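Local atomic coordinates of putative lipoate-protein ligase A subunit 2 (Thermoplasma acidophilum DSM 1728, PDB entry 3R07), a protein that is a putative lipoate-protein ligase A subunit 2, a small protein with an antiparallel sheet packed against helices. Residues I47-D52 with Q72-P77. Residues are numbered along the deposited sequence; the frame is centred on the assembly and turned at random.
Sequences INRLED and QGVITP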
ATOM      1  N   ILE B  47     -10.904 -10.559   4.367  1.00 58.42           N
ATOM      2  CA  ILE B  47     -11.898  -9.781   3.658  1.00 57.85           C
ATOM      3  C   ILE B  47     -12.910 -10.692   2.970  1.00 58.50           C
ATOM      4  O   ILE B  47     -14.080 -10.363   2.886  1.00 58.27           O
ATOM      5  CB  ILE B  47     -11.249  -8.809   2.628  1.00 57.73           C
ATOM      6  CG1 ILE B  47     -12.247  -7.727   2.200  1.00 56.01           C
ATOM      7  CG2 ILE B  47     -10.670  -9.559   1.440  1.00 55.86           C
ATOM      8  CD1 ILE B  47     -12.692  -6.813   3.342  1.00 54.36           C
ATOM      9  N   ASN B  48     -12.456 -11.833   2.468  1.00 59.60           N
ATOM     10  CA  ASN B  48     -13.363 -12.796   1.837  1.00 60.66           C
ATOM     11  C   ASN B  48     -14.273 -13.502   2.833  1.00 61.56           C
ATOM     12  O   ASN B  48     -15.374 -13.898   2.484  1.00 61.19           O
ATOM     13  CB  ASN B  48     -12.576 -13.845   1.070  1.00 60.43           C
ATOM     14  CG  ASN B  48     -11.759 -13.257  -0.033  1.00 60.40           C
ATOM     15  OD1 ASN B  48     -10.583 -13.565  -0.163  1.00 59.84           O
ATOM     16  ND2 ASN B  48     -12.373 -12.393  -0.838  1.00 62.16           N
ATOM     17  N   ARG B  49     -13.783 -13.672   4.061  1.00 62.84           N
ATOM     18  CA  ARG B  49     -14.548 -14.303   5.124  1.00 64.55           C
ATOM     19  C   ARG B  49     -15.666 -13.343   5.537  1.00 64.23           C
ATOM     20  O   ARG B  49     -16.798 -13.773   5.739  1.00 64.82           O
ATOM     21  CB  ARG B  49     -13.655 -14.678   6.333  1.00 64.54           C
ATOM     22  CG  ARG B  49     -13.921 -16.088   6.951  1.00 66.39           C
ATOM     23  CD  ARG B  49     -13.336 -16.323   8.397  1.00 66.58           C
ATOM     24  NE  ARG B  49     -11.997 -15.761   8.621  1.00 71.73           N
ATOM     25  CZ  ARG B  49     -11.690 -14.869   9.575  1.00 74.86           C
ATOM     26  NH1 ARG B  49     -12.624 -14.436  10.429  1.00 75.56           N
ATOM     27  NH2 ARG B  49     -10.439 -14.403   9.688  1.00 75.10           N
ATOM     28  N   LEU B  50     -15.356 -12.054   5.628  1.00 63.86           N
ATOM     29  CA  LEU B  50     -16.323 -11.058   6.058  1.00 63.66           C
ATOM     30  C   LEU B  50     -17.464 -10.919   5.050  1.00 64.25           C
ATOM     31  O   LEU B  50     -18.612 -10.731   5.431  1.00 64.51           O
ATOM     32  CB  LEU B  50     -15.644  -9.708   6.296  1.00 63.55           C
ATOM     33  CG  LEU B  50     -16.459  -8.543   6.874  1.00 63.45           C
ATOM     34  CD1 LEU B  50     -17.226  -8.941   8.132  1.00 63.14           C
ATOM     35  CD2 LEU B  50     -15.580  -7.327   7.145  1.00 63.00           C
ATOM     36  N   GLU B  51     -17.155 -11.018   3.765  1.00 64.65           N
ATOM     37  CA  GLU B  51     -18.196 -10.985   2.745  1.00 64.98           C
ATOM     38  C   GLU B  51     -19.045 -12.274   2.791  1.00 66.10           C
ATOM     39  O   GLU B  51     -20.269 -12.225   2.650  1.00 66.38           O
ATOM     40  CB  GLU B  51     -17.594 -10.773   1.345  1.00 64.70           C
ATOM     41  CG  GLU B  51     -17.073  -9.369   1.047  1.00 63.57           C
ATOM     42  CD  GLU B  51     -16.279  -9.310  -0.263  1.00 63.61           C
ATOM     43  OE1 GLU B  51     -15.809 -10.370  -0.716  1.00 61.95           O
ATOM     44  OE2 GLU B  51     -16.118  -8.217  -0.849  1.00 60.10           O
ATOM     45  N   ASP B  52     -18.389 -13.417   2.983  1.00 67.34           N
ATOM     46  CA  ASP B  52     -19.062 -14.722   3.034  1.00 68.46           C
ATOM     47  C   ASP B  52     -20.025 -14.837   4.205  1.00 68.90           C
ATOM     48  O   ASP B  52     -21.050 -15.506   4.109  1.00 68.90           O
ATOM     49  CB  ASP B  52     -18.036 -15.857   3.104  1.00 68.58           C
ATOM     50  CG  ASP B  52     -17.321 -16.084   1.776  1.00 70.21           C
ATOM     51  OD1 ASP B  52     -17.708 -15.417   0.779  1.00 70.92           O
ATOM     52  OD2 ASP B  52     -16.380 -16.924   1.733  1.00 70.80           O
ATOM     53  N   GLN B  72     -12.506 -13.646  15.987  1.00 77.35           N
ATOM     54  CA  GLN B  72     -11.640 -14.697  15.434  1.00 77.56           C
ATOM     55  C   GLN B  72     -10.216 -14.181  15.286  1.00 77.10           C
ATOM     56  O   GLN B  72      -9.355 -14.883  14.770  1.00 76.96           O
ATOM     57  CB  GLN B  72     -12.158 -15.239  14.101  1.00 77.74           C
ATOM     58  CG  GLN B  72     -13.345 -16.178  14.238  1.00 79.47           C
ATOM     59  CD  GLN B  72     -14.272 -16.109  13.034  1.00 81.51           C
ATOM     60  OE1 GLN B  72     -14.116 -16.854  12.062  1.00 81.98           O
ATOM     61  NE2 GLN B  72     -15.250 -15.208  13.096  1.00 81.84           N
ATOM     62  N   GLY B  73      -9.991 -12.946  15.743  1.00 76.87           N
ATOM     63  CA  GLY B  73      -8.663 -12.333  15.809  1.00 76.51           C
ATOM     64  C   GLY B  73      -8.175 -11.748  14.498  1.00 76.27           C
ATOM     65  O   GLY B  73      -7.216 -12.251  13.919  1.00 76.37           O
ATOM     66  N   VAL B  74      -8.831 -10.683  14.036  1.00 75.78           N
ATOM     67  CA  VAL B  74      -8.459 -10.014  12.792  1.00 75.32           C
ATOM     68  C   VAL B  74      -7.868  -8.640  13.130  1.00 75.21           C
ATOM     69  O   VAL B  74      -8.398  -7.925  13.981  1.00 75.33           O
ATOM     70  CB  VAL B  74      -9.672  -9.939  11.802  1.00 75.36           C
ATOM     71  CG1 VAL B  74      -9.373  -9.067  10.590  1.00 75.40           C
ATOM     72  CG2 VAL B  74     -10.061 -11.341  11.323  1.00 75.57           C
ATOM     73  N   ILE B  75      -6.756  -8.286  12.488  1.00 74.83           N
ATOM     74  CA  ILE B  75      -6.065  -7.028  12.786  1.00 74.54           C
ATOM     75  C   ILE B  75      -6.302  -6.005  11.666  1.00 74.33           C
ATOM     76  O   ILE B  75      -5.964  -6.244  10.503  1.00 74.55           O
ATOM     77  CB  ILE B  75      -4.538  -7.234  13.034  1.00 74.49           C
ATOM     78  CG1 ILE B  75      -4.283  -8.410  13.983  1.00 75.18           C
ATOM     79  CG2 ILE B  75      -3.891  -5.955  13.574  1.00 74.10           C
ATOM     80  CD1 ILE B  75      -3.862  -9.720  13.279  1.00 75.99           C
ATOM     81  N   THR B  76      -6.871  -4.862  12.024  1.00 73.81           N
ATOM     82  CA  THR B  76      -7.338  -3.913  11.031  1.00 73.65           C
ATOM     83  C   THR B  76      -6.904  -2.504  11.409  1.00 73.72           C
ATOM     84  O   THR B  76      -7.744  -1.653  11.688  1.00 73.50           O
ATOM     85  CB  THR B  76      -8.881  -4.009  10.864  1.00 73.64           C
ATOM     86  OG1 THR B  76      -9.254  -5.344  10.494  1.00 73.32           O
ATOM     87  CG2 THR B  76      -9.361  -3.088   9.788  1.00 74.37           C
ATOM     88  N   PRO B  77      -5.580  -2.252  11.400  1.00 74.08           N
ATOM     89  CA  PRO B  77      -4.931  -1.048  11.924  1.00 74.30           C
ATOM     90  C   PRO B  77      -5.604   0.248  11.546  1.00 74.61           C
ATOM     91  O   PRO B  77      -5.788   0.511  10.363  1.00 75.10           O
ATOM     92  CB  PRO B  77      -3.545  -1.108  11.287  1.00 74.18           C
ATOM     93  CG  PRO B  77      -3.270  -2.545  11.225  1.00 74.27           C
ATOM     94  CD  PRO B  77      -4.580  -3.186  10.849  1.00 74.25           C
TER
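Helix 46-54 meets the loop that follows helix 62-70 through one long side chain, Arg49, which reaches Gln72 and Val74 on the two sides of Gly73, the residue at which the chain turns out of helical geometry. The bend of the arginine chain at chi3 (-40°) turns the guanidinium from the end of the aliphatic chain toward Val74. There the two terminal nitrogens divide the work. NH1 of Arg49 comes 3.3 Å from OE1 of Gln72, approaching obliquely, with the guanidinium and amide planes 50° apart; NH1 also stands 3.8 Å from CB of Gln72, so the start of that side chain contributes too. NH2 of Arg49 instead meets CG2 of Val74 at 3.5 Å, the methyl lying at the edge of the guanidinium and near its plane. The union is thus slight, a mixture of polar proximity and van der Waals packing rather than a charge-to-charge pair. Other packing surrounds it: Val74 packs against Met41 and Ser46, and Arg49 and Leu50 both lean on Phe69 of helix 62-70. On the strand side, Leu50 touches Ile35, while Glu51 packs on His34 and hydrogen-bonds through OE2 to the backbone N of Ile35, so helix 46-54 is joined to both strand 29-36 and helix 62-70.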